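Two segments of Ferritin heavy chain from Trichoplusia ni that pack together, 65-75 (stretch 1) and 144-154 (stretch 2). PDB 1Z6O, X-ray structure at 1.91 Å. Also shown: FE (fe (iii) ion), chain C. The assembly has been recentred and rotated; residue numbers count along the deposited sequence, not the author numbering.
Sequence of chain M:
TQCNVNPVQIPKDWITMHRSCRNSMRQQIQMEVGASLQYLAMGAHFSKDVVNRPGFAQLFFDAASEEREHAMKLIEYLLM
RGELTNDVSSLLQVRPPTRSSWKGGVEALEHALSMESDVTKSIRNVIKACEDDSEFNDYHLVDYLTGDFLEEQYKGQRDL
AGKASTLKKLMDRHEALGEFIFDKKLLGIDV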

# COMPACT_ATOMS: atom_id res chain seq x y z
N SER M 65 15.21 -2.76 42.00
CA SER M 65 16.02 -2.68 40.79
C SER M 65 16.46 -1.24 40.52
O SER M 65 17.56 -1.00 40.02
N GLU M 66 15.60 -0.29 40.83
CA GLU M 66 15.94 1.12 40.63
C GLU M 66 17.09 1.53 41.58
O GLU M 66 17.99 2.27 41.17
N GLU M 67 17.07 1.07 42.83
CA GLU M 67 18.15 1.43 43.76
C GLU M 67 19.47 0.82 43.28
O GLU M 67 20.54 1.41 43.44
N ARG M 68 19.40 -0.38 42.71
CA ARG M 68 20.61 -1.01 42.18
C ARG M 68 21.14 -0.13 41.04
O ARG M 68 22.35 0.06 40.90
N GLU M 69 20.24 0.40 40.21
CA GLU M 69 20.67 1.29 39.12
C GLU M 69 21.31 2.57 39.70
O GLU M 69 22.26 3.10 39.12
N HIS M 70 20.78 3.08 40.81
CA HIS M 70 21.36 4.29 41.43
C HIS M 70 22.80 4.00 41.86
O HIS M 70 23.69 4.83 41.67
N ALA M 71 23.02 2.83 42.46
CA ALA M 71 24.36 2.47 42.89
C ALA M 71 25.29 2.42 41.66
O ALA M 71 26.41 2.93 41.69
N MET M 72 24.81 1.81 40.58
CA MET M 72 25.62 1.71 39.36
C MET M 72 25.95 3.08 38.78
O MET M 72 27.06 3.29 38.28
N LYS M 73 25.00 4.02 38.83
CA LYS M 73 25.27 5.36 38.30
C LYS M 73 26.37 6.07 39.09
O LYS M 73 27.20 6.78 38.51
N LEU M 74 26.38 5.91 40.41
CA LEU M 74 27.41 6.55 41.24
C LEU M 74 28.77 5.91 40.95
O LEU M 74 29.78 6.61 40.89
N ILE M 75 28.79 4.59 40.79
CA ILE M 75 30.03 3.90 40.47
C ILE M 75 30.54 4.39 39.10
O ILE M 75 31.74 4.66 38.94
N TYR M 144 25.64 17.22 39.36
CA TYR M 144 25.09 15.92 38.99
C TYR M 144 24.20 15.35 40.10
O TYR M 144 23.09 14.87 39.85
N LEU M 145 24.68 15.40 41.34
CA LEU M 145 23.89 14.89 42.46
C LEU M 145 22.63 15.72 42.67
O LEU M 145 21.58 15.19 43.04
N THR M 146 22.73 17.02 42.44
CA THR M 146 21.59 17.89 42.65
C THR M 146 20.52 17.75 41.56
O THR M 146 19.34 17.57 41.85
N GLY M 147 20.95 17.80 40.30
CA GLY M 147 20.02 17.74 39.19
C GLY M 147 19.47 16.38 38.81
O GLY M 147 18.39 16.27 38.23
N ASP M 148 20.22 15.33 39.11
CA ASP M 148 19.78 13.97 38.79
C ASP M 148 19.27 13.23 40.02
O ASP M 148 18.10 12.85 40.09
N PHE M 149 20.14 13.04 41.00
CA PHE M 149 19.75 12.30 42.19
C PHE M 149 18.70 12.97 43.06
O PHE M 149 17.71 12.33 43.40
N LEU M 150 18.88 14.24 43.41
CA LEU M 150 17.86 14.88 44.25
C LEU M 150 16.53 14.99 43.51
O LEU M 150 15.46 14.88 44.11
N GLU M 151 16.58 15.21 42.20
CA GLU M 151 15.35 15.31 41.40
C GLU M 151 14.53 14.02 41.59
O GLU M 151 13.33 14.06 41.89
N GLU M 152 15.19 12.88 41.43
CA GLU M 152 14.52 11.59 41.59
C GLU M 152 14.01 11.41 43.03
O GLU M 152 12.92 10.87 43.26
N GLN M 153 14.80 11.87 44.00
CA GLN M 153 14.41 11.74 45.41
C GLN M 153 13.14 12.52 45.75
O GLN M 153 12.23 11.97 46.37
N TYR M 154 13.09 13.79 45.36
CA TYR M 154 11.91 14.58 45.73
C TYR M 154 10.64 14.10 45.05
O TYR M 154 9.59 14.07 45.68

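An iron(III) ion sits on one flank of this helix pair, beside Glu67 and His70, held by stretch 1 and linked to stretch 2 through a bound water. Glu67 OE1 binds FE at 2.1 Å and His70 ND1 binds it at 2.0 Å, one helical turn apart, with a further ligand from elsewhere in the structure. Waters 1 and 3 each lie 2.0 Å from FE. Water 1 is also 2.7 Å from both Glu67 OE2 and Gln153 OE1, so the second helix reaches the metal site through this shared solvent. Glu67 (chi1 m, chi2 m) leaves its backbone sideways, but its carboxylate comes nearer to stretch 2; Gln153 (m, m) does the same from the other side. Glu67 OE1 and His70 ND1 stand 3.2 Å apart because both bind the metal, not because they share a hydrogen bond.

The two helices run antiparallel at 173°, their axes 12.2 Å apart at closest approach, a spacing that leaves room for large side chains. No direct hydrogen bond crosses between them. Phe149 (chi1 m, chi2 70°) fills the centre and has the largest covered area. Its edge turns toward the face of the His70 ring, with centroids 5.8 Å apart and planes at 62°; His70 is chi1 m, its chi2 173°. Leu74 (m, t) lies over one face of Phe149, its CD2 3.9 Å from the ring centroid in a CH-pi contact and 3.5 Å from Phe149 CZ. The same Leu74 CD2 meets Leu145 CD2 (Leu145 also m, t) at 3.9 Å, extending the apolar patch. At the edge of the Phe149 ring, CZ approaches Lys73 CB at 3.9 Å and His70 O at 3.8 Å.

Lys73 points toward stretch 2 and lies along the flank of the Phe149 cluster. With rotamer m, t, p, t, its chain passes Tyr144, where CE comes within 3.0 Å of Tyr144 OH, and carries NZ to 3.8 Å from Asp148 OD1, a long salt bridge. Tyr144 (chi1 t) also points inward; water 2 links its OH, at 2.7 Å, to Lys73 O, at 2.7 Å, donating to the carbonyl.

At the same end as the iron but on the opposite flank, Glu66 (t, p) and Glu152 (chi1 -149°, between wells; chi2 p) both point across, bringing like charges close: Glu66 OE2 lies 4.3 Å from Glu152 OE1. Glu152 CG packs 4.2 Å from His70 NE2.

A wider pi-type turn at 145-150 interrupts the regular pattern of stretch 2, with Leu150 N bonding to Leu145 O at 2.9 Å.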

# COMPACT_ATOMS: atom_id res chain seq x y z
CB SER M 65 15.25 -3.24 39.59
OG SER M 65 15.09 -4.64 39.74
CB GLU M 66 14.71 2.00 40.89
CG GLU M 66 14.90 3.45 40.48
CD GLU M 66 14.85 3.63 38.96
OE1 GLU M 66 15.64 2.99 38.24
OE2 GLU M 66 14.01 4.43 38.49
CB GLU M 67 17.85 0.96 45.18
CG GLU M 67 16.67 1.69 45.87
CD GLU M 67 16.82 3.22 45.87
OE1 GLU M 67 17.96 3.72 45.94
OE2 GLU M 67 15.79 3.93 45.83
CB ARG M 68 20.28 -2.42 41.67
CG ARG M 68 21.41 -3.12 40.90
CD ARG M 68 21.05 -4.60 40.66
NE ARG M 68 22.04 -5.31 39.84
CZ ARG M 68 22.05 -5.33 38.51
NH1 ARG M 68 23.00 -6.00 37.86
NH2 ARG M 68 21.10 -4.70 37.83
CB GLU M 69 19.50 1.70 38.22
CG GLU M 69 18.87 0.57 37.40
CD GLU M 69 19.85 -0.08 36.42
OE1 GLU M 69 20.66 0.65 35.80
OE2 GLU M 69 19.80 -1.32 36.26
CB HIS M 70 20.57 4.73 42.67
CG HIS M 70 19.20 5.26 42.36
ND1 HIS M 70 18.29 5.57 43.35
CD2 HIS M 70 18.59 5.52 41.18
CE1 HIS M 70 17.17 5.99 42.79
NE2 HIS M 70 17.33 5.97 41.47
CB ALA M 71 24.35 1.10 43.57
CB MET M 72 24.89 0.85 38.31
CG MET M 72 24.80 -0.63 38.68
SD MET M 72 23.73 -1.65 37.59
CE MET M 72 23.58 -0.60 36.11
CB LYS M 73 24.01 6.24 38.31
CG LYS M 73 22.96 5.84 37.28
CD LYS M 73 21.72 6.73 37.39
CE LYS M 73 22.05 8.19 37.12
NZ LYS M 73 20.87 9.09 37.21
CB LEU M 74 27.06 6.40 42.73
CG LEU M 74 25.78 7.15 43.14
CD1 LEU M 74 25.43 6.78 44.59
CD2 LEU M 74 25.99 8.67 43.01
CB ILE M 75 29.81 2.36 40.42
CG1 ILE M 75 29.58 1.84 41.85
CG2 ILE M 75 31.03 1.67 39.77
CD1 ILE M 75 29.05 0.40 41.90
CB TYR M 144 26.24 14.95 38.71
CG TYR M 144 25.79 13.56 38.30
CD1 TYR M 144 25.00 13.37 37.17
CD2 TYR M 144 26.18 12.45 39.04
CE1 TYR M 144 24.61 12.10 36.76
CE2 TYR M 144 25.79 11.16 38.64
CZ TYR M 144 25.01 10.99 37.50
OH TYR M 144 24.64 9.73 37.10
CB LEU M 145 24.72 14.92 43.75
CG LEU M 145 25.91 13.94 43.75
CD1 LEU M 145 26.78 14.18 44.98
CD2 LEU M 145 25.39 12.50 43.73
CB THR M 146 22.02 19.38 42.71
OG1 THR M 146 22.97 19.56 43.77
CG2 THR M 146 20.81 20.27 42.97
CB ASP M 148 20.93 13.17 38.19
CG ASP M 148 21.11 13.44 36.71
OD1 ASP M 148 20.60 12.63 35.90
OD2 ASP M 148 21.74 14.46 36.36
CB PHE M 149 20.99 11.94 43.01
CG PHE M 149 21.74 10.76 42.46
CD1 PHE M 149 22.44 10.87 41.27
CD2 PHE M 149 21.64 9.51 43.07
CE1 PHE M 149 23.04 9.74 40.68
CE2 PHE M 149 22.24 8.38 42.50
CZ PHE M 149 22.93 8.50 41.30
CB LEU M 150 18.31 16.27 44.73
CG LEU M 150 19.41 16.24 45.81
CD1 LEU M 150 19.65 17.68 46.33
CD2 LEU M 150 18.96 15.34 46.98
CB GLU M 151 15.71 15.48 39.92
CG GLU M 151 14.54 15.39 38.95
CD GLU M 151 13.55 16.53 39.11
OE1 GLU M 151 13.90 17.54 39.76
OE2 GLU M 151 12.43 16.42 38.57
CB GLU M 152 15.48 10.45 41.24
CG GLU M 152 14.78 9.24 40.67
CD GLU M 152 14.16 9.52 39.30
OE1 GLU M 152 13.35 8.69 38.83
OE2 GLU M 152 14.49 10.57 38.69
CB GLN M 153 15.52 12.23 46.35
CG GLN M 153 16.72 11.28 46.46
CD GLN M 153 16.30 9.85 46.73
OE1 GLN M 153 16.41 8.99 45.86
NE2 GLN M 153 15.77 9.59 47.93
CB TYR M 154 12.15 16.08 45.47
CG TYR M 154 13.13 16.68 46.47
CD1 TYR M 154 14.39 17.11 46.07
CD2 TYR M 154 12.80 16.77 47.83
CE1 TYR M 154 15.32 17.62 47.00
CE2 TYR M 154 13.72 17.28 48.77
CZ TYR M 154 14.98 17.70 48.33
OH TYR M 154 15.88 18.22 49.24
FE FE C . 18.57 5.60 45.37
O HOH W 1 16.88 6.35 46.26
O HOH W 2 26.65 8.11 36.22
O HOH W 3 19.41 7.47 45.36